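Local coordinates for beta-galactosidase (Geobacillus stearothermophilus, PDB 4OIF), which probably catalyses the hydrolysis of terminal non-reducing beta-D-galactose residues from beta-D-galactosides, as a zinc-containing family 42 glycoside hydrolase that assembles as a homotrimer, at residues T7-A12 and Q315-L320; I15-D20 and S43-F48; T254-D259 and L269-F274; S402-T407 and Q631-P636; R409-A414 and P455-T460. All coordinates share one frame; numbering follows the deposited sequence.

The five contacts lead from the catalytic barrel outward to the domains packed against it. Contacts 1, 2 and 3 all reach the barrel sheet. Contacts 2 and 3 border the predicted catalytic residues: in contact 3 the M257 side chain lies about 3 Å (nearest atoms) from that of E158, the proton donor, and D20 of contact 2 touches E322, the nucleophile. L319 CD2 of contact 1 packs 3.9 Å from L16 CD1 of contact 2. The centres of contacts 1 and 4 are about 11 Å apart, and the two meet where T7 joins G406. Contact 5, about 16 Å from contact 4 between centres, is tied to it by R409 and Q631 and to contact 1 by D457 and Q315.

Contact 1: T7-A12 and Q315-L320; sequences TYTTQA and QQPFLL
In both T7 and T9 the hydroxyl sits between the backbone N and the carbonyl carbon (chi1 63° and 56°), with the methyl beside the N, yet the two residues offer different branches to 315-320. T7 presents its oxygens: OG1 comes obliquely onto the P317 ring, 3.5 Å from CD, and T7 O lies equally close to that carbon. The polar partner of that hydroxyl is the side-chain amide of N408. T9 instead presents its methyl, CG2 standing 3.3 Å from P317 O and 4.0 Å from Q316 CD. Beyond CG the Q316 chain is extended, and its NE2 is bonded to D279 O, so the methyl meets an amide already held from another side. The T10 and L319 side chains cross obliquely, CG2 of T10 lying 4.1 Å from CD1 of L319. The T10 hydroxyl turns back on its own loop, where OG1 accepts from A12 N at 2.8 Å (163°) in an ST turn. Between the segments the contact is van der Waals packing. The N-terminal loop is laid against the entry to barrel strand 319-322: T10 also touches L151 and L319 touches M152, both of strand 150-154, while F318 faces helix 296-312.

Contact 2: I15-D20 and S43-F48; sequences ILHGGD and SHTNTF
H17 leaves its strand with CG anti to the backbone N (chi1 -175°), which swings the imidazole toward the start of 43-48. Its CB lies 3.9 Å from H44 O. CG lies near the same oxygen and T45 CG2; ND1, beyond it, donates to H44 O at 2.8 Å in a nearly straight bond, the oxygen in the ring plane, the donor above the H44 carbonyl plane. CE1 approaches S43 O edge-on at 3.6 Å, and the T45 methyl covers one face, CG2 3.8 Å from the H17 ring centroid in a CH-pi contact. NE2, at the tip, is bonded to the hydroxyl of Y359. The setting is a beta-alpha-beta crossover of the TIM barrel: helix 30-42 links parallel strands 16-21 and 47-50 and ends in a Schellman motif at H44. N46 then bridges the two segments, OD1 accepting from H17 N at 2.9 Å, and also from its neighbour T47 OG1 at 2.6 Å. An alanine here would remove that acceptor and would probably loosen the strand entrance. H17 O is gripped twice, by N46 N at 2.7 Å and T47 N at 3.1 Å. G18 passes so close to T47 O that a CB would clash with it.

Contact 3: T254-D259 and L269-F274; sequences TNFMAD and LDYSKF
The rings of F256 and Y271 make the tight half of this contact. They lie face to face with centroids 3.5 Å apart and planes at 1°, so nearly every ring carbon meets one of the other ring at van der Waals distance. Both side chains leave the backbone with CG beside the N (chi1 -74° and -75°) and reach toward each other from strand and helix. The second face of Y271 meets L269 O, 4.1 Å above the ring plane. At the phenol tip, Y271 OH accepts from M257 N at 3.2 Å. Toward F274 the packing slackens: T254 CG2 stands off-centre, 4.3 Å from the F274 ring centroid, and F274 CB is 4.1 Å from F256 CZ. M257 forms the more open end, partly exposed, its CE 3.6 Å from Y271 OH; its side chain also touches E158 and lies near a bound glycerol. D270 caps the short helix 271-274 that carries Y271, OD1 accepting from S272 N at 3.1 Å and from S272 OG. The F256-M257 side lies toward the C-terminal end of barrel strand 252-259, where N255 bonds N157 and E158, consistent with the usual catalytic end of a TIM barrel.

Contact 4: S402-T407 and Q631-P636; sequences SGIVGT and QARQAP
The guanidinium of R633 has I404 O over one face, 3.3 Å from NH2 but too poorly angled for a bond, and T407 O at its edge. NH2 donates to T407 O at 2.6 Å, in the guanidinium plane and onto a carbonyl lone pair. NE adds a weak bond to T407 O at 3.1 Å, so one oxygen is straddled by two N-H groups. A bend at chi3 (67°) turns the plane across the T407 side chain, while I404 CG2 packs 3.6 Å from NH1. R633 also forms a salt bridge with D355, and its NH1 bonds the carbonyls of S354 and I350. A leucine here would remove all these donors and would probably deprive T407 O of its main donor and D355 of its salt bridge, though D355 would keep its bond from G406 N. T407 OG1 donates to I404 O over a very short 2.5 Å, and T407 CG2 rests 3.8 Å from A635 CB. T407 N also bonds I404 O, at 2.9 Å, closing a type II beta turn, with G406 at positive phi; on this turn the loop after barrel helix 386-399 receives strand 628-634, outermost in this chain's C-terminal antiparallel sheet.

Contact 5: R409-A414 and P455-T460; sequences RPAEVA and PVDVIT
Strands 413-416 and 456-459 are parallel neighbours at one margin of the mixed sheet, as formed within this chain, in the trimerisation domain, connected in sequence through helices 419-427 and 438-451. Their backbone link is D457 N to V413 O, 2.9 Å long, with the donor nearly along the C=O axis. Beside it a CA-H...O contact brings A414 CA to 3.2 Å from D457 O. V413 and V456 both touch F449 of helix 438-451. A414 CB meets I459 CD1 at 3.7 Å. Before the strands pair, the chains are apposed less regularly: A411 CB packs 3.9 Å from P455 CB and turns toward the D457 carboxylate, 3.6 Å from OD1. Water fills in where direct bonds are lacking. One molecule donates to P455 O and accepts from E412 N; another joins A411 N to D457 OD2, donating to that oxygen. A third donates to R409 O at 2.6 Å and to D457 OD1 at 3.2 Å while accepting from R409 NE. The guanidinium of R409, bent back at chi3, is held through NH1 by the carbonyl of A351 and by Q631; its NE remains 5.5 Å from D457 OD1, the third water lying between them. D457 finds its salt bridge in R311 instead, with Y468 and Q315 on OD2. Surrounded by these donors and two nearby arginines, the buried carboxylate is likely to stay ionised, and its charge probably eases the close approach of R409 to R311.

Contact 1: T7-A12 and Q315-L320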
# COMPACT_ATOMS: atom_id res chain seq x y z
N THR A 7 -45.93 18.45 -0.55
CA THR A 7 -46.07 17.01 -0.69
C THR A 7 -45.42 16.36 0.53
O THR A 7 -44.19 16.31 0.64
CB THR A 7 -45.43 16.51 -2.00
OG1 THR A 7 -44.03 16.79 -1.98
CG2 THR A 7 -46.05 17.21 -3.21
N TYR A 8 -46.24 15.86 1.44
CA TYR A 8 -45.75 15.30 2.70
C TYR A 8 -45.29 13.86 2.54
O TYR A 8 -45.98 13.03 1.93
CB TYR A 8 -46.84 15.39 3.77
CG TYR A 8 -47.25 16.80 4.13
CD1 TYR A 8 -46.72 17.43 5.26
CD2 TYR A 8 -48.16 17.50 3.36
CE1 TYR A 8 -47.09 18.72 5.60
CE2 TYR A 8 -48.54 18.80 3.69
CZ TYR A 8 -48.00 19.40 4.81
OH TYR A 8 -48.37 20.68 5.15
N THR A 9 -44.12 13.54 3.09
CA THR A 9 -43.56 12.21 2.91
C THR A 9 -43.96 11.29 4.06
O THR A 9 -43.95 10.07 3.91
CB THR A 9 -42.01 12.24 2.76
OG1 THR A 9 -41.42 12.89 3.90
CG2 THR A 9 -41.60 12.97 1.48
N THR A 10 -44.30 11.87 5.21
CA THR A 10 -44.83 11.10 6.33
C THR A 10 -46.06 11.78 6.90
O THR A 10 -46.46 12.85 6.45
CB THR A 10 -43.81 10.92 7.49
OG1 THR A 10 -43.92 12.02 8.40
CG2 THR A 10 -42.41 10.85 6.97
N GLN A 11 -46.64 11.13 7.91
CA GLN A 11 -47.83 11.63 8.60
C GLN A 11 -47.49 12.81 9.52
O GLN A 11 -48.38 13.42 10.10
CB GLN A 11 -48.48 10.50 9.41
CG GLN A 11 -49.96 10.64 9.61
CD GLN A 11 -50.75 10.34 8.34
OE1 GLN A 11 -50.22 9.74 7.39
NE2 GLN A 11 -52.01 10.75 8.31
N ALA A 12 -46.21 13.13 9.64
CA ALA A 12 -45.77 14.18 10.55
C ALA A 12 -45.89 15.56 9.92
O ALA A 12 -45.44 15.78 8.80
CB ALA A 12 -44.35 13.94 10.99
N GLN A 315 -38.06 13.67 -6.49
CA GLN A 315 -38.60 15.01 -6.69
C GLN A 315 -39.61 15.38 -5.60
O GLN A 315 -40.72 15.84 -5.88
CB GLN A 315 -39.23 15.10 -8.09
CG GLN A 315 -38.22 15.12 -9.24
CD GLN A 315 -37.58 16.49 -9.47
OE1 GLN A 315 -38.07 17.32 -10.24
NE2 GLN A 315 -36.47 16.74 -8.78
N GLN A 316 -39.19 15.16 -4.36
CA GLN A 316 -40.01 15.40 -3.19
C GLN A 316 -39.05 15.61 -2.01
O GLN A 316 -37.85 15.38 -2.15
CB GLN A 316 -40.96 14.23 -2.94
CG GLN A 316 -40.22 12.95 -2.58
CD GLN A 316 -41.12 11.77 -2.26
OE1 GLN A 316 -42.32 11.79 -2.53
NE2 GLN A 316 -40.52 10.73 -1.69
N PRO A 317 -39.55 16.05 -0.84
CA PRO A 317 -38.59 16.18 0.26
C PRO A 317 -37.92 14.85 0.62
O PRO A 317 -38.53 13.79 0.46
CB PRO A 317 -39.46 16.68 1.42
CG PRO A 317 -40.64 17.31 0.78
CD PRO A 317 -40.90 16.53 -0.47
N PHE A 318 -36.68 14.90 1.09
CA PHE A 318 -35.99 13.70 1.54
C PHE A 318 -35.83 13.73 3.06
O PHE A 318 -36.14 14.72 3.70
CB PHE A 318 -34.63 13.54 0.85
CG PHE A 318 -33.59 14.53 1.32
CD1 PHE A 318 -33.44 15.76 0.68
CD2 PHE A 318 -32.73 14.22 2.38
CE1 PHE A 318 -32.48 16.67 1.10
CE2 PHE A 318 -31.77 15.12 2.80
CZ PHE A 318 -31.64 16.35 2.16
N LEU A 319 -35.35 12.64 3.63
CA LEU A 319 -35.16 12.61 5.07
C LEU A 319 -33.70 12.34 5.40
O LEU A 319 -33.14 11.31 5.03
CB LEU A 319 -36.09 11.56 5.71
CG LEU A 319 -37.60 11.87 5.61
CD1 LEU A 319 -38.46 10.65 5.91
CD2 LEU A 319 -38.01 13.04 6.50
N LEU A 320 -33.06 13.29 6.08
CA LEU A 320 -31.76 13.02 6.64
C LEU A 320 -31.96 11.99 7.74
O LEU A 320 -32.61 12.27 8.74
CB LEU A 320 -31.12 14.29 7.20
CG LEU A 320 -29.73 14.07 7.80
CD1 LEU A 320 -28.79 13.56 6.73
CD2 LEU A 320 -29.20 15.36 8.42

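Contact 2: I15-D20 and S43-F48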
# COMPACT_ATOMS: atom_id res chain seq x y z
N ILE A 15 -40.91 18.85 11.48
CA ILE A 15 -39.61 18.36 11.06
C ILE A 15 -39.09 17.37 12.10
O ILE A 15 -38.94 17.71 13.27
CB ILE A 15 -38.61 19.50 10.85
CG1 ILE A 15 -38.83 20.13 9.47
CG2 ILE A 15 -37.19 18.97 10.95
CD1 ILE A 15 -38.70 21.63 9.46
N LEU A 16 -38.86 16.13 11.66
CA LEU A 16 -38.40 15.09 12.56
C LEU A 16 -37.07 15.50 13.18
O LEU A 16 -36.21 16.00 12.48
CB LEU A 16 -38.23 13.76 11.83
CG LEU A 16 -39.27 13.45 10.75
CD1 LEU A 16 -38.99 12.07 10.17
CD2 LEU A 16 -40.69 13.55 11.31
N HIS A 17 -36.92 15.31 14.48
CA HIS A 17 -35.65 15.59 15.12
C HIS A 17 -35.37 14.47 16.11
O HIS A 17 -36.18 14.19 16.98
CB HIS A 17 -35.67 16.94 15.82
CG HIS A 17 -34.35 17.34 16.39
ND1 HIS A 17 -34.23 17.93 17.64
CD2 HIS A 17 -33.09 17.26 15.89
CE1 HIS A 17 -32.95 18.18 17.88
NE2 HIS A 17 -32.24 17.79 16.83
N GLY A 18 -34.22 13.82 15.96
CA GLY A 18 -33.90 12.73 16.86
C GLY A 18 -32.89 11.83 16.20
O GLY A 18 -31.90 12.33 15.69
N GLY A 19 -33.15 10.52 16.18
CA GLY A 19 -32.23 9.60 15.53
C GLY A 19 -32.21 8.16 16.06
O GLY A 19 -33.12 7.71 16.75
N ASP A 20 -31.15 7.43 15.71
CA ASP A 20 -31.04 6.05 16.13
C ASP A 20 -31.04 5.93 17.66
O ASP A 20 -30.25 6.59 18.35
CB ASP A 20 -29.78 5.41 15.56
CG ASP A 20 -29.89 5.12 14.07
OD1 ASP A 20 -30.58 5.88 13.35
OD2 ASP A 20 -29.30 4.12 13.61
N SER A 43 -33.82 17.96 24.93
CA SER A 43 -33.13 18.18 23.65
C SER A 43 -34.09 18.50 22.52
O SER A 43 -33.67 18.74 21.38
CB SER A 43 -32.27 16.96 23.29
OG SER A 43 -33.07 15.78 23.23
N HIS A 44 -35.38 18.50 22.84
CA HIS A 44 -36.44 18.72 21.86
C HIS A 44 -36.28 17.77 20.68
O HIS A 44 -36.28 18.18 19.52
CB HIS A 44 -36.47 20.17 21.39
CG HIS A 44 -36.38 21.17 22.50
ND1 HIS A 44 -37.49 21.76 23.07
CD2 HIS A 44 -35.31 21.67 23.16
CE1 HIS A 44 -37.10 22.58 24.02
NE2 HIS A 44 -35.79 22.55 24.10
N THR A 45 -36.14 16.50 21.01
CA THR A 45 -36.16 15.45 20.01
C THR A 45 -37.49 14.71 20.09
O THR A 45 -38.04 14.56 21.17
CB THR A 45 -35.01 14.49 20.22
OG1 THR A 45 -34.91 14.19 21.62
CG2 THR A 45 -33.74 15.12 19.73
N ASN A 46 -37.98 14.23 18.95
CA ASN A 46 -39.32 13.67 18.86
C ASN A 46 -39.42 12.35 18.08
O ASN A 46 -40.42 11.64 18.15
CB ASN A 46 -40.26 14.70 18.22
CG ASN A 46 -39.71 15.26 16.92
OD1 ASN A 46 -39.29 14.52 16.03
ND2 ASN A 46 -39.69 16.59 16.80
N THR A 47 -38.37 12.04 17.33
CA THR A 47 -38.44 10.89 16.44
C THR A 47 -37.21 10.01 16.62
O THR A 47 -36.08 10.50 16.62
CB THR A 47 -38.56 11.34 14.98
OG1 THR A 47 -39.71 12.19 14.86
CG2 THR A 47 -38.72 10.13 14.05
N PHE A 48 -37.44 8.71 16.79
CA PHE A 48 -36.33 7.80 17.06
C PHE A 48 -36.41 6.51 16.25
O PHE A 48 -37.45 5.85 16.20
CB PHE A 48 -36.26 7.51 18.57
CG PHE A 48 -36.21 8.75 19.40
CD1 PHE A 48 -35.02 9.41 19.62
CD2 PHE A 48 -37.38 9.30 19.92
CE1 PHE A 48 -34.98 10.58 20.36
CE2 PHE A 48 -37.34 10.46 20.67
CZ PHE A 48 -36.15 11.11 20.88

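Contact 3: T254-D259 and L269-F274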
# COMPACT_ATOMS: atom_id res chain seq x y z
N THR A 254 -35.12 3.21 3.06
CA THR A 254 -33.86 2.62 3.50
C THR A 254 -32.76 3.69 3.41
O THR A 254 -32.80 4.55 2.53
CB THR A 254 -33.50 1.35 2.67
OG1 THR A 254 -32.32 0.74 3.21
CG2 THR A 254 -33.27 1.69 1.20
N ASN A 255 -31.79 3.68 4.33
CA ASN A 255 -30.83 4.79 4.35
C ASN A 255 -29.67 4.63 3.36
O ASN A 255 -29.00 3.59 3.31
CB ASN A 255 -30.30 5.05 5.78
CG ASN A 255 -29.93 3.77 6.55
OD1 ASN A 255 -30.40 2.66 6.26
ND2 ASN A 255 -29.08 3.95 7.56
N PHE A 256 -29.49 5.67 2.56
CA PHE A 256 -28.44 5.75 1.54
C PHE A 256 -27.15 6.33 2.10
O PHE A 256 -27.14 6.98 3.15
CB PHE A 256 -28.90 6.61 0.35
CG PHE A 256 -29.92 5.96 -0.54
CD1 PHE A 256 -30.35 4.66 -0.32
CD2 PHE A 256 -30.45 6.65 -1.63
CE1 PHE A 256 -31.29 4.06 -1.16
CE2 PHE A 256 -31.39 6.06 -2.48
CZ PHE A 256 -31.81 4.77 -2.23
N MET A 257 -26.05 6.12 1.38
CA MET A 257 -24.74 6.62 1.80
C MET A 257 -24.11 7.54 0.75
O MET A 257 -24.58 7.62 -0.40
CB MET A 257 -23.78 5.46 2.08
CG MET A 257 -24.20 4.54 3.22
SD MET A 257 -23.45 2.90 3.11
CE MET A 257 -24.36 2.19 1.75
N ALA A 258 -23.05 8.22 1.16
CA ALA A 258 -22.12 8.85 0.24
C ALA A 258 -20.81 8.07 0.37
O ALA A 258 -20.60 7.40 1.37
CB ALA A 258 -21.93 10.32 0.57
N ASP A 259 -19.95 8.15 -0.64
CA ASP A 259 -18.67 7.44 -0.55
C ASP A 259 -17.52 8.36 -0.19
O ASP A 259 -17.36 9.45 -0.74
CB ASP A 259 -18.35 6.71 -1.85
CG ASP A 259 -18.86 5.29 -1.83
OD1 ASP A 259 -19.31 4.86 -0.74
OD2 ASP A 259 -18.81 4.60 -2.87
N LEU A 269 -24.16 0.63 -5.15
CA LEU A 269 -25.52 0.32 -5.59
C LEU A 269 -26.05 1.44 -6.48
O LEU A 269 -25.74 2.61 -6.28
CB LEU A 269 -26.45 0.12 -4.39
CG LEU A 269 -26.24 -1.10 -3.50
CD1 LEU A 269 -27.10 -0.98 -2.25
CD2 LEU A 269 -26.56 -2.38 -4.27
N ASP A 270 -26.85 1.07 -7.47
CA ASP A 270 -27.47 2.07 -8.33
C ASP A 270 -28.73 2.63 -7.65
O ASP A 270 -29.81 2.05 -7.73
CB ASP A 270 -27.80 1.46 -9.69
CG ASP A 270 -28.23 2.50 -10.70
OD1 ASP A 270 -28.45 3.67 -10.31
OD2 ASP A 270 -28.35 2.15 -11.89
N TYR A 271 -28.58 3.77 -6.97
CA TYR A 271 -29.70 4.34 -6.23
C TYR A 271 -30.79 4.89 -7.14
O TYR A 271 -31.93 5.07 -6.70
CB TYR A 271 -29.21 5.45 -5.31
CG TYR A 271 -28.49 4.98 -4.07
CD1 TYR A 271 -28.71 3.70 -3.56
CD2 TYR A 271 -27.60 5.81 -3.41
CE1 TYR A 271 -28.06 3.28 -2.43
CE2 TYR A 271 -26.94 5.39 -2.28
CZ TYR A 271 -27.18 4.12 -1.79
OH TYR A 271 -26.53 3.72 -0.65
N SER A 272 -30.46 5.16 -8.40
CA SER A 272 -31.47 5.70 -9.31
C SER A 272 -32.50 4.62 -9.60
O SER A 272 -33.64 4.91 -9.95
CB SER A 272 -30.84 6.21 -10.61
OG SER A 272 -30.48 5.15 -11.46
N LYS A 273 -32.09 3.37 -9.42
CA LYS A 273 -32.95 2.21 -9.60
C LYS A 273 -33.65 1.85 -8.30
O LYS A 273 -34.80 1.40 -8.31
CB LYS A 273 -32.12 1.02 -10.11
CG LYS A 273 -32.90 -0.01 -10.92
CD LYS A 273 -31.99 -1.13 -11.39
CE LYS A 273 -32.66 -1.99 -12.45
NZ LYS A 273 -34.01 -2.44 -12.00
N PHE A 274 -32.95 2.05 -7.18
CA PHE A 274 -33.46 1.63 -5.87
C PHE A 274 -34.57 2.60 -5.45
O PHE A 274 -35.57 2.20 -4.82
CB PHE A 274 -32.33 1.60 -4.82
CG PHE A 274 -32.57 0.65 -3.65
CD1 PHE A 274 -31.57 -0.19 -3.21
CD2 PHE A 274 -33.83 0.55 -3.07
CE1 PHE A 274 -31.79 -1.07 -2.15
CE2 PHE A 274 -34.06 -0.33 -2.02
CZ PHE A 274 -33.04 -1.14 -1.56

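Contact 4: S402-T407 and Q631-P636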
# COMPACT_ATOMS: atom_id res chain seq x y z
N SER A 402 -42.33 24.22 11.06
CA SER A 402 -43.23 23.20 10.53
C SER A 402 -43.83 23.54 9.17
O SER A 402 -44.32 22.67 8.47
CB SER A 402 -44.35 22.92 11.53
OG SER A 402 -45.04 24.11 11.83
N GLY A 403 -43.79 24.82 8.80
CA GLY A 403 -44.33 25.25 7.52
C GLY A 403 -43.46 24.84 6.34
O GLY A 403 -43.91 24.78 5.20
N ILE A 404 -42.20 24.55 6.64
CA ILE A 404 -41.27 24.11 5.62
C ILE A 404 -41.54 22.64 5.25
O ILE A 404 -41.28 22.20 4.11
CB ILE A 404 -39.83 24.33 6.09
CG1 ILE A 404 -39.63 25.81 6.42
CG2 ILE A 404 -38.84 23.87 5.05
CD1 ILE A 404 -38.44 26.09 7.33
N VAL A 405 -42.10 21.90 6.20
CA VAL A 405 -42.39 20.48 5.99
C VAL A 405 -43.23 20.25 4.73
O VAL A 405 -44.30 20.84 4.55
CB VAL A 405 -43.13 19.87 7.20
CG1 VAL A 405 -43.55 18.43 6.90
CG2 VAL A 405 -42.24 19.93 8.43
N GLY A 406 -42.72 19.41 3.84
CA GLY A 406 -43.42 19.07 2.62
C GLY A 406 -43.24 20.05 1.48
O GLY A 406 -43.70 19.80 0.37
N THR A 407 -42.57 21.18 1.73
CA THR A 407 -42.31 22.12 0.65
C THR A 407 -41.26 21.58 -0.32
O THR A 407 -40.28 20.93 0.09
CB THR A 407 -41.84 23.50 1.16
OG1 THR A 407 -40.67 23.33 1.98
CG2 THR A 407 -42.94 24.18 1.96
N GLN A 631 -30.12 29.37 0.03
CA GLN A 631 -30.90 28.30 -0.57
C GLN A 631 -32.33 28.37 -0.10
O GLN A 631 -32.57 28.71 1.04
CB GLN A 631 -30.31 26.93 -0.23
CG GLN A 631 -28.99 26.60 -0.92
CD GLN A 631 -29.15 26.42 -2.40
OE1 GLN A 631 -30.19 25.95 -2.88
NE2 GLN A 631 -28.13 26.81 -3.15
N ALA A 632 -33.29 28.01 -0.95
CA ALA A 632 -34.69 28.19 -0.60
C ALA A 632 -35.61 26.99 -0.83
O ALA A 632 -35.34 26.11 -1.66
CB ALA A 632 -35.24 29.38 -1.35
N ARG A 633 -36.70 26.96 -0.08
CA ARG A 633 -37.80 26.05 -0.36
C ARG A 633 -39.06 26.87 -0.58
O ARG A 633 -39.21 27.94 -0.01
CB ARG A 633 -37.97 25.04 0.76
CG ARG A 633 -36.78 24.09 0.82
CD ARG A 633 -36.87 23.13 1.94
NE ARG A 633 -37.96 22.18 1.77
CZ ARG A 633 -38.16 21.16 2.58
NH1 ARG A 633 -37.34 20.98 3.61
NH2 ARG A 633 -39.18 20.33 2.38
N GLN A 634 -39.95 26.38 -1.42
CA GLN A 634 -41.06 27.21 -1.84
C GLN A 634 -42.40 26.58 -1.49
O GLN A 634 -42.67 25.43 -1.84
CB GLN A 634 -40.98 27.46 -3.35
CG GLN A 634 -39.60 27.90 -3.79
CD GLN A 634 -39.59 28.56 -5.15
OE1 GLN A 634 -39.34 27.92 -6.17
NE2 GLN A 634 -39.85 29.86 -5.18
N ALA A 635 -43.21 27.34 -0.77
CA ALA A 635 -44.58 26.95 -0.43
C ALA A 635 -45.55 27.67 -1.37
O ALA A 635 -45.15 28.58 -2.10
CB ALA A 635 -44.87 27.27 1.02
N PRO A 636 -46.83 27.25 -1.39
CA PRO A 636 -47.77 27.99 -2.25
C PRO A 636 -47.83 29.46 -1.89
O PRO A 636 -47.76 30.33 -2.76
CB PRO A 636 -49.11 27.30 -1.98
CG PRO A 636 -48.76 25.94 -1.50
CD PRO A 636 -47.48 26.10 -0.74

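Contact 5: R409-A414 and P455-T460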
# COMPACT_ATOMS: atom_id res chain seq x y z
N ARG A 409 -38.90 22.49 -4.16
CA ARG A 409 -38.00 23.55 -4.62
C ARG A 409 -37.54 23.32 -6.05
O ARG A 409 -36.41 22.88 -6.29
CB ARG A 409 -36.78 23.66 -3.71
CG ARG A 409 -36.25 22.34 -3.16
CD ARG A 409 -34.87 22.54 -2.57
NE ARG A 409 -33.91 22.85 -3.63
CZ ARG A 409 -32.77 23.49 -3.44
NH1 ARG A 409 -32.44 23.92 -2.23
NH2 ARG A 409 -31.95 23.71 -4.46
N PRO A 410 -38.42 23.64 -7.00
CA PRO A 410 -38.17 23.36 -8.42
C PRO A 410 -36.95 24.11 -8.91
O PRO A 410 -36.70 25.25 -8.52
CB PRO A 410 -39.45 23.86 -9.11
CG PRO A 410 -40.48 23.92 -8.02
CD PRO A 410 -39.70 24.33 -6.80
N ALA A 411 -36.18 23.46 -9.77
CA ALA A 411 -34.98 24.06 -10.31
C ALA A 411 -35.10 24.16 -11.83
O ALA A 411 -35.75 23.32 -12.45
CB ALA A 411 -33.74 23.25 -9.91
N GLU A 412 -34.49 25.18 -12.40
CA GLU A 412 -34.44 25.33 -13.86
C GLU A 412 -33.16 24.77 -14.43
O GLU A 412 -32.95 24.79 -15.65
CB GLU A 412 -34.56 26.79 -14.25
CG GLU A 412 -35.80 27.45 -13.71
CD GLU A 412 -35.88 28.89 -14.10
OE1 GLU A 412 -35.05 29.67 -13.60
OE2 GLU A 412 -36.76 29.23 -14.92
N VAL A 413 -32.29 24.29 -13.54
CA VAL A 413 -31.00 23.76 -13.93
C VAL A 413 -30.84 22.34 -13.42
O VAL A 413 -31.11 22.04 -12.25
CB VAL A 413 -29.83 24.63 -13.39
CG1 VAL A 413 -28.51 24.11 -13.90
CG2 VAL A 413 -30.02 26.07 -13.82
N ALA A 414 -30.40 21.47 -14.32
CA ALA A 414 -30.19 20.08 -13.99
C ALA A 414 -28.77 19.67 -14.32
O ALA A 414 -28.23 20.09 -15.34
CB ALA A 414 -31.20 19.21 -14.72
N PRO A 455 -30.92 27.39 -7.84
CA PRO A 455 -31.37 26.04 -7.48
C PRO A 455 -30.95 25.05 -8.55
O PRO A 455 -30.99 25.38 -9.73
CB PRO A 455 -32.90 26.18 -7.41
CG PRO A 455 -33.15 27.64 -7.25
CD PRO A 455 -32.05 28.32 -8.00
N VAL A 456 -30.50 23.87 -8.12
CA VAL A 456 -30.08 22.84 -9.06
C VAL A 456 -30.66 21.49 -8.64
O VAL A 456 -30.64 21.13 -7.47
CB VAL A 456 -28.54 22.74 -9.15
CG1 VAL A 456 -28.12 21.55 -10.01
CG2 VAL A 456 -27.96 24.01 -9.71
N ASP A 457 -31.21 20.77 -9.61
CA ASP A 457 -31.52 19.36 -9.45
C ASP A 457 -30.34 18.56 -10.00
O ASP A 457 -29.87 18.84 -11.11
CB ASP A 457 -32.80 18.98 -10.19
CG ASP A 457 -34.06 19.33 -9.43
OD1 ASP A 457 -33.99 19.97 -8.36
OD2 ASP A 457 -35.15 18.96 -9.91
N VAL A 458 -29.87 17.57 -9.25
CA VAL A 458 -28.92 16.62 -9.82
C VAL A 458 -29.70 15.36 -10.15
O VAL A 458 -30.09 14.62 -9.27
CB VAL A 458 -27.75 16.31 -8.88
CG1 VAL A 458 -26.82 15.28 -9.50
CG2 VAL A 458 -26.99 17.58 -8.56
N ILE A 459 -29.93 15.14 -11.44
CA ILE A 459 -30.85 14.12 -11.92
C ILE A 459 -30.16 12.91 -12.54
O ILE A 459 -28.95 12.88 -12.71
CB ILE A 459 -31.81 14.68 -12.98
CG1 ILE A 459 -31.01 15.08 -14.23
CG2 ILE A 459 -32.63 15.85 -12.40
CD1 ILE A 459 -31.86 15.59 -15.36
N THR A 460 -30.98 11.92 -12.87
CA THR A 460 -30.54 10.72 -13.56
C THR A 460 -31.28 10.63 -14.88
O THR A 460 -32.19 11.43 -15.13
CB THR A 460 -30.81 9.47 -12.74
OG1 THR A 460 -32.22 9.22 -12.68
CG2 THR A 460 -30.27 9.65 -11.34
O HOH W 1 -29.29 23.77 -5.38
O HOH W 2 -33.84 22.57 -6.48
O HOH W 3 -37.02 20.91 -10.11
O HOH W 4 -33.08 26.74 -11.09